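Local coordinates for protein prophenoloxidase b (Marsupenaeus japonicus, PDB 3WKY) that probably oxidises monophenols and o-diphenols once activated, as the inactive precursor of a type 3 copper phenoloxidase of the hemocyanin family, at residues Thr429-Trp435 / Glu443-Phe449; His482-Ser486 / Arg547-Glu551. All coordinates share one frame; numbering follows the deposited sequence. Where two conformers were deposited one is given.

Contact 1 (Thr429-Trp435 / Glu443-Phe449); sequences TVQEEHW and ENLLHTF
Strands 424-432 and 445-456 of the immunoglobulin-like domain belong to different beta sheets, and Val430 meets Asn444 and Leu446 where the two sheets come together. The short strand axes approach to 6.4 Å, their directions 38° apart, close enough for direct backbone bonding. Asn444 holds both polar backbone atoms of Val430: its N donates to Val430 O (2.7 Å), while its side-chain OD1 accepts from Val430 N (2.9 Å). Beside this pair, Val430 CG1 packs on Leu446 CD2 at 3.9 Å.

The buried carboxylate of Glu432 is the second grip. With CG anti to the backbone N (chi1 -170°) and the chain extended beyond it, the acid reaches His447 and binds it with both oxygens. OE1 presents its syn lone pair to His447 ND1 (2.8 Å), which points at it from the ring edge, and OE2 accepts a hydrogen bond from the backbone N of His447 (2.8 Å). Trp435 NE1 reaches OE1 from above the carboxylate plane (3.0 Å), and Ser441 OG also bonds to OE1. So many donors would be expected to favour the ionised acid. Farther along, Phe449 CE2 lies over one face of the Trp435 indole, the two six-membered rings inclined at 46°. A water joins Glu432 N to Leu445 O. A chain that leaves one sheet and enters the other through a loop is in keeping with the two-sheet, immunoglobulin-like domain of the hemocyanin family.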
loop_
_atom_site.group_PDB
_atom_site.type_symbol
_atom_site.label_atom_id
_atom_site.label_comp_id
_atom_site.label_asym_id
_atom_site.label_seq_id
_atom_site.Cartn_x
_atom_site.Cartn_y
_atom_site.Cartn_z
ATOM N N THR A 429 15.623 -6.981 54.742
ATOM C CA THR A 429 16.915 -7.460 54.267
ATOM C C THR A 429 16.733 -8.785 53.540
ATOM O O THR A 429 15.895 -9.597 53.926
ATOM C CB THR A 429 17.937 -7.626 55.416
ATOM O OG1 THR A 429 19.181 -8.095 54.884
ATOM C CG2 THR A 429 17.436 -8.621 56.439
ATOM N N VAL A 430 17.522 -8.990 52.493
ATOM C CA VAL A 430 17.452 -10.199 51.699
ATOM C C VAL A 430 18.836 -10.835 51.702
ATOM O O VAL A 430 19.846 -10.136 51.550
ATOM C CB VAL A 430 16.996 -9.869 50.254
ATOM C CG1 VAL A 430 17.128 -11.079 49.349
ATOM C CG2 VAL A 430 15.559 -9.365 50.264
ATOM N N GLN A 431 18.892 -12.151 51.885
ATOM C CA GLN A 431 20.182 -12.831 51.957
ATOM C C GLN A 431 20.186 -14.173 51.244
ATOM O O GLN A 431 19.444 -15.101 51.600
ATOM C CB GLN A 431 20.639 -13.005 53.416
ATOM C CG GLN A 431 21.954 -13.781 53.559
ATOM C CD GLN A 431 23.141 -13.049 52.959
ATOM O OE1 GLN A 431 23.385 -11.880 53.265
ATOM N NE2 GLN A 431 23.884 -13.732 52.090
ATOM N N GLU A 432 21.046 -14.275 50.244
ATOM C CA GLU A 432 21.208 -15.510 49.509
ATOM C C GLU A 432 21.855 -16.536 50.423
ATOM O O GLU A 432 22.779 -16.218 51.174
ATOM C CB GLU A 432 22.087 -15.272 48.290
ATOM C CG GLU A 432 22.134 -16.435 47.330
ATOM C CD GLU A 432 22.726 -16.049 45.994
ATOM O OE1 GLU A 432 23.947 -15.773 45.938
ATOM O OE2 GLU A 432 21.961 -16.033 45.001
ATOM N N GLU A 433 21.356 -17.763 50.361
ATOM C CA GLU A 433 21.881 -18.851 51.176
ATOM C C GLU A 433 23.202 -19.362 50.603
ATOM O O GLU A 433 23.558 -19.053 49.463
ATOM C CB GLU A 433 20.865 -19.995 51.251
ATOM C CG GLU A 433 20.519 -20.454 52.672
ATOM C CD GLU A 433 19.798 -19.392 53.489
ATOM O OE1 GLU A 433 18.558 -19.474 53.629
ATOM O OE2 GLU A 433 20.468 -18.474 54.002
ATOM N N HIS A 434 23.935 -20.138 51.397
ATOM C CA HIS A 434 25.178 -20.754 50.938
ATOM C C HIS A 434 24.908 -21.683 49.765
ATOM O O HIS A 434 24.001 -22.511 49.823
ATOM C CB HIS A 434 25.838 -21.554 52.067
ATOM C CG HIS A 434 26.940 -22.457 51.600
ATOM N ND1 HIS A 434 26.719 -23.761 51.210
ATOM C CD2 HIS A 434 28.268 -22.241 51.452
ATOM C CE1 HIS A 434 27.862 -24.309 50.841
ATOM N NE2 HIS A 434 28.820 -23.409 50.981
ATOM N N TRP A 435 25.693 -21.551 48.701
ATOM C CA TRP A 435 25.521 -22.419 47.543
ATOM C C TRP A 435 26.845 -22.868 46.931
ATOM O O TRP A 435 26.887 -23.838 46.172
ATOM C CB TRP A 435 24.614 -21.769 46.485
ATOM C CG TRP A 435 25.127 -20.472 45.926
ATOM C CD1 TRP A 435 24.866 -19.215 46.392
ATOM C CD2 TRP A 435 25.961 -20.308 44.774
ATOM N NE1 TRP A 435 25.494 -18.280 45.603
ATOM C CE2 TRP A 435 26.175 -18.927 44.605
ATOM C CE3 TRP A 435 26.549 -21.199 43.867
ATOM C CZ2 TRP A 435 26.960 -18.415 43.572
ATOM C CZ3 TRP A 435 27.329 -20.690 42.849
ATOM C CH2 TRP A 435 27.526 -19.312 42.707
ATOM N N GLU A 443 24.751 -8.960 51.166
ATOM C CA GLU A 443 23.334 -8.760 51.445
ATOM C C GLU A 443 22.621 -8.139 50.246
ATOM O O GLU A 443 23.195 -7.292 49.563
ATOM C CB GLU A 443 23.202 -7.820 52.638
ATOM C CG GLU A 443 21.969 -8.020 53.480
ATOM C CD GLU A 443 22.107 -7.365 54.843
ATOM O OE1 GLU A 443 21.407 -6.359 55.092
ATOM O OE2 GLU A 443 22.917 -7.859 55.661
ATOM N N ASN A 444 21.375 -8.550 50.017
ATOM C CA ASN A 444 20.513 -7.983 48.976
ATOM C C ASN A 444 20.971 -8.245 47.545
ATOM O O ASN A 444 20.614 -7.499 46.624
ATOM C CB ASN A 444 20.295 -6.491 49.221
ATOM C CG ASN A 444 19.750 -6.220 50.594
ATOM O OD1 ASN A 444 18.793 -6.869 51.026
ATOM N ND2 ASN A 444 20.363 -5.274 51.310
ATOM N N LEU A 445 21.754 -9.307 47.377
ATOM C CA LEU A 445 22.223 -9.743 46.067
ATOM C C LEU A 445 21.752 -11.162 45.789
ATOM O O LEU A 445 21.958 -12.070 46.607
ATOM C CB LEU A 445 23.752 -9.671 45.984
ATOM C CG LEU A 445 24.421 -10.199 44.708
ATOM C CD1 LEU A 445 24.037 -9.367 43.485
ATOM C CD2 LEU A 445 25.941 -10.252 44.856
ATOM N N LEU A 446 21.103 -11.355 44.642
ATOM C CA LEU A 446 20.642 -12.682 44.235
ATOM C C LEU A 446 21.338 -13.078 42.942
ATOM O O LEU A 446 21.702 -12.212 42.135
ATOM C CB LEU A 446 19.124 -12.691 44.028
ATOM C CG LEU A 446 18.265 -12.319 45.241
ATOM C CD1 LEU A 446 16.783 -12.424 44.897
ATOM C CD2 LEU A 446 18.597 -13.214 46.427
ATOM N N HIS A 447 21.539 -14.378 42.739
ATOM C CA HIS A 447 22.191 -14.833 41.517
ATOM C C HIS A 447 21.323 -15.790 40.720
ATOM O O HIS A 447 20.404 -16.411 41.245
ATOM C CB HIS A 447 23.529 -15.523 41.811
ATOM C CG HIS A 447 24.598 -14.598 42.295
ATOM N ND1 HIS A 447 24.892 -14.442 43.632
ATOM C CD2 HIS A 447 25.443 -13.778 41.623
ATOM C CE1 HIS A 447 25.876 -13.566 43.763
ATOM N NE2 HIS A 447 26.228 -13.151 42.561
ATOM N N THR A 448 21.622 -15.883 39.432
ATOM C CA THR A 448 21.010 -16.908 38.591
ATOM C C THR A 448 22.093 -17.498 37.723
ATOM O O THR A 448 23.147 -16.890 37.515
ATOM C CB THR A 448 19.861 -16.398 37.676
ATOM O OG1 THR A 448 20.392 -15.536 36.663
ATOM C CG2 THR A 448 18.784 -15.676 38.475
ATOM N N PHE A 449 21.871 -18.727 37.263
ATOM C CA PHE A 449 22.828 -19.398 36.376
ATOM C C PHE A 449 22.172 -20.600 35.704
ATOM O O PHE A 449 21.061 -20.986 36.075
ATOM C CB PHE A 449 24.093 -19.832 37.139
ATOM C CG PHE A 449 23.820 -20.344 38.526
ATOM C CD1 PHE A 449 23.093 -21.510 38.726
ATOM C CD2 PHE A 449 24.299 -19.659 39.629
ATOM C CE1 PHE A 449 22.838 -21.980 40.004
ATOM C CE2 PHE A 449 24.052 -20.123 40.912
ATOM C CZ PHE A 449 23.322 -21.284 41.097
HETATM O O HOH W 1 22.270 -10.991 55.783
HETATM O O HOH W 2 22.260 -12.007 49.234
#

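Contact 2 (His482-Ser486 / Arg547-Glu551); sequences HPDFS and RHSNE. With NAG (2-acetamido-2-deoxy-beta-D-glucopyranose), chain F.
Asp484 and His548 meet with their flat groups steeply inclined, the carboxylate and imidazole planes 75° apart. The ring turns its edge to the acid, and His548 CE1 comes within 3.4 Å of Asp484 CG. ND1, next to CE1 on the ring, is also occupied: it accepts a hydrogen bond from the backbone N of Asn550 (2.8 Å) close to the ring plane, which fixes the rotation of the imidazole.

Asp484 OD2 takes the acetamido N-H of the sugar, NAG N2, at 2.8 Å, and the same sugar is joined covalently through C1 to Asn550 ND2 (1.4 Å). Arg576 ties this end together, forming a salt bridge with Asp484 OD1 and a hydrogen bond with Asn550 OD1.

Ser549 faces Phe485 differently. Its CB stands over the phenyl face, 3.6 Å from the centroid and 15° off the normal, a CH-pi contact. With OG set between its own N and carbonyl carbon, the hydroxyl accepts a hydrogen bond from Phe485 N at 3.1 Å in a nearly straight line, and Ser549 N returns a bond to Phe485 O (2.7 Å). One serine thus satisfies both backbone polar groups of Phe485, just beyond the non-hydrogen-bonded antiparallel pair Ser486-His548.

Because ND1 of His548 acts as acceptor, a neutral ring would carry its proton on NE2. The chemistry implies that the first sugar, besides its covalent link, is steadied by a carboxylate itself held by arginine.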
loop_
_atom_site.group_PDB
_atom_site.type_symbol
_atom_site.label_atom_id
_atom_site.label_comp_id
_atom_site.label_asym_id
_atom_site.label_seq_id
_atom_site.Cartn_x
_atom_site.Cartn_y
_atom_site.Cartn_z
ATOM N N HIS A 482 18.567 -20.824 40.341
ATOM C CA HIS A 482 19.031 -19.816 41.286
ATOM C C HIS A 482 19.273 -20.499 42.629
ATOM O O HIS A 482 18.631 -21.499 42.928
ATOM C CB HIS A 482 17.954 -18.741 41.466
ATOM C CG HIS A 482 16.730 -19.235 42.172
ATOM N ND1 HIS A 482 16.586 -19.178 43.545
ATOM C CD2 HIS A 482 15.601 -19.823 41.705
ATOM C CE1 HIS A 482 15.419 -19.690 43.887
ATOM N NE2 HIS A 482 14.801 -20.092 42.787
ATOM N N PRO A 483 20.203 -19.963 43.439
ATOM C CA PRO A 483 20.386 -20.437 44.824
ATOM C C PRO A 483 19.184 -20.093 45.694
ATOM O O PRO A 483 18.518 -19.087 45.414
ATOM C CB PRO A 483 21.596 -19.627 45.316
ATOM C CG PRO A 483 22.314 -19.200 44.082
ATOM C CD PRO A 483 21.242 -19.001 43.032
ATOM N N ASP A 484 18.908 -20.883 46.734
ATOM C CA ASP A 484 17.911 -20.484 47.729
ATOM C C ASP A 484 18.272 -19.125 48.321
ATOM O O ASP A 484 19.448 -18.759 48.391
ATOM C CB ASP A 484 17.823 -21.491 48.885
ATOM C CG ASP A 484 17.257 -22.838 48.468
ATOM O OD1 ASP A 484 16.587 -22.923 47.417
ATOM O OD2 ASP A 484 17.475 -23.817 49.218
ATOM N N PHE A 485 17.260 -18.377 48.747
ATOM C CA PHE A 485 17.492 -17.157 49.498
ATOM C C PHE A 485 16.431 -17.004 50.572
ATOM O O PHE A 485 15.384 -17.655 50.528
ATOM C CB PHE A 485 17.516 -15.914 48.589
ATOM C CG PHE A 485 16.221 -15.652 47.863
ATOM C CD1 PHE A 485 15.960 -16.265 46.645
ATOM C CD2 PHE A 485 15.284 -14.761 48.377
ATOM C CE1 PHE A 485 14.773 -16.025 45.967
ATOM C CE2 PHE A 485 14.096 -14.512 47.705
ATOM C CZ PHE A 485 13.840 -15.147 46.493
ATOM N N SER A 486 16.715 -16.161 51.561
ATOM C CA SER A 486 15.701 -15.809 52.539
ATOM C C SER A 486 15.619 -14.294 52.660
ATOM O O SER A 486 16.477 -13.571 52.151
ATOM C CB SER A 486 16.025 -16.413 53.901
ATOM O OG SER A 486 17.068 -15.684 54.515
ATOM N N ARG A 547 11.376 -15.411 55.922
ATOM C CA ARG A 547 10.818 -16.379 54.995
ATOM C C ARG A 547 11.898 -16.919 54.083
ATOM O O ARG A 547 12.762 -16.172 53.614
ATOM C CB ARG A 547 9.713 -15.739 54.148
ATOM C CG ARG A 547 8.430 -15.497 54.914
ATOM C CD ARG A 547 7.585 -16.753 54.983
ATOM N NE ARG A 547 6.730 -16.876 53.804
ATOM C CZ ARG A 547 5.724 -17.738 53.689
ATOM N NH1 ARG A 547 5.443 -18.568 54.682
ATOM N NH2 ARG A 547 4.995 -17.768 52.577
ATOM N N HIS A 548 11.851 -18.222 53.826
ATOM C CA HIS A 548 12.769 -18.885 52.900
ATOM C C HIS A 548 12.121 -18.897 51.525
ATOM O O HIS A 548 10.899 -18.949 51.424
ATOM C CB HIS A 548 13.022 -20.332 53.335
ATOM C CG HIS A 548 14.083 -21.034 52.534
ATOM N ND1 HIS A 548 13.843 -21.578 51.293
ATOM C CD2 HIS A 548 15.384 -21.284 52.816
ATOM C CE1 HIS A 548 14.956 -22.127 50.833
ATOM N NE2 HIS A 548 15.902 -21.968 51.738
ATOM N N SER A 549 12.934 -18.874 50.484
ATOM C CA SER A 549 12.394 -18.815 49.125
ATOM C C SER A 549 11.527 -20.029 48.779
ATOM O O SER A 549 10.535 -19.895 48.057
ATOM C CB SER A 549 13.519 -18.572 48.111
ATOM O OG SER A 549 14.498 -19.597 48.134
ATOM N N ASN A 550 11.856 -21.201 49.327
ATOM C CA ASN A 550 11.065 -22.411 49.063
ATOM C C ASN A 550 9.682 -22.355 49.700
ATOM O O ASN A 550 8.841 -23.199 49.422
ATOM C CB ASN A 550 11.780 -23.676 49.560
ATOM C CG ASN A 550 12.836 -24.185 48.600
ATOM O OD1 ASN A 550 13.124 -23.562 47.578
ATOM N ND2 ASN A 550 13.434 -25.335 48.943
ATOM N N GLU A 551 9.444 -21.371 50.567
ATOM C CA GLU A 551 8.142 -21.240 51.211
ATOM C C GLU A 551 7.214 -20.309 50.453
ATOM O O GLU A 551 6.064 -20.130 50.851
ATOM C CB GLU A 551 8.278 -20.655 52.632
ATOM C CG GLU A 551 9.216 -21.366 53.569
ATOM C CD GLU A 551 9.222 -20.705 54.946
ATOM O OE1 GLU A 551 8.357 -21.062 55.773
ATOM O OE2 GLU A 551 10.060 -19.807 55.181
HETATM C C1 NAG F . 14.532 -25.694 48.071
HETATM C C2 NAG F . 15.358 -26.538 49.046
HETATM C C3 NAG F . 16.575 -27.103 48.324
HETATM C C4 NAG F . 16.119 -27.922 47.125
HETATM C C5 NAG F . 15.134 -27.144 46.255
HETATM C C6 NAG F . 14.486 -28.080 45.242
HETATM C C7 NAG F . 15.378 -26.206 51.453
HETATM C C8 NAG F . 16.224 -25.745 52.604
HETATM N N2 NAG F . 15.742 -25.794 50.236
HETATM O O3 NAG F . 17.323 -27.924 49.189
HETATM O O4 NAG F . 17.237 -28.292 46.347
HETATM O O5 NAG F . 14.103 -26.547 47.022
HETATM O O6 NAG F . 13.455 -28.794 45.887
HETATM O O7 NAG F . 14.401 -26.929 51.650
HETATM O O HOH W 3 12.789 -15.688 50.513
#

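How the contacts relate
Contacts 1 and 2 have centres about 9 Å apart and meet in one three-stranded antiparallel sheet, which contact 1 enters through strand 424-432 alone and in which strand 485-493 lies between strands 424-432 and 541-548. Two probable backbone hydrogen bonds join them, Gln431 N to Ser486 O (2.8 Å) and Glu433 N to Asp484 O (2.9 Å). Pro483 packs against both segments of contact 1, its CG 3.3 Å from Glu432 OE2 and its CD 3.3 Å from His447 O. Phe485 likewise touches Leu446, extending contact 2 towards the second sheet. Both contacts also border glycans: Glu443 touches one sugar, and Asn550 carries another. Neither contact supplies any residue of the dicopper-oxygen pocket, which is lined by residues such as His199 and His397.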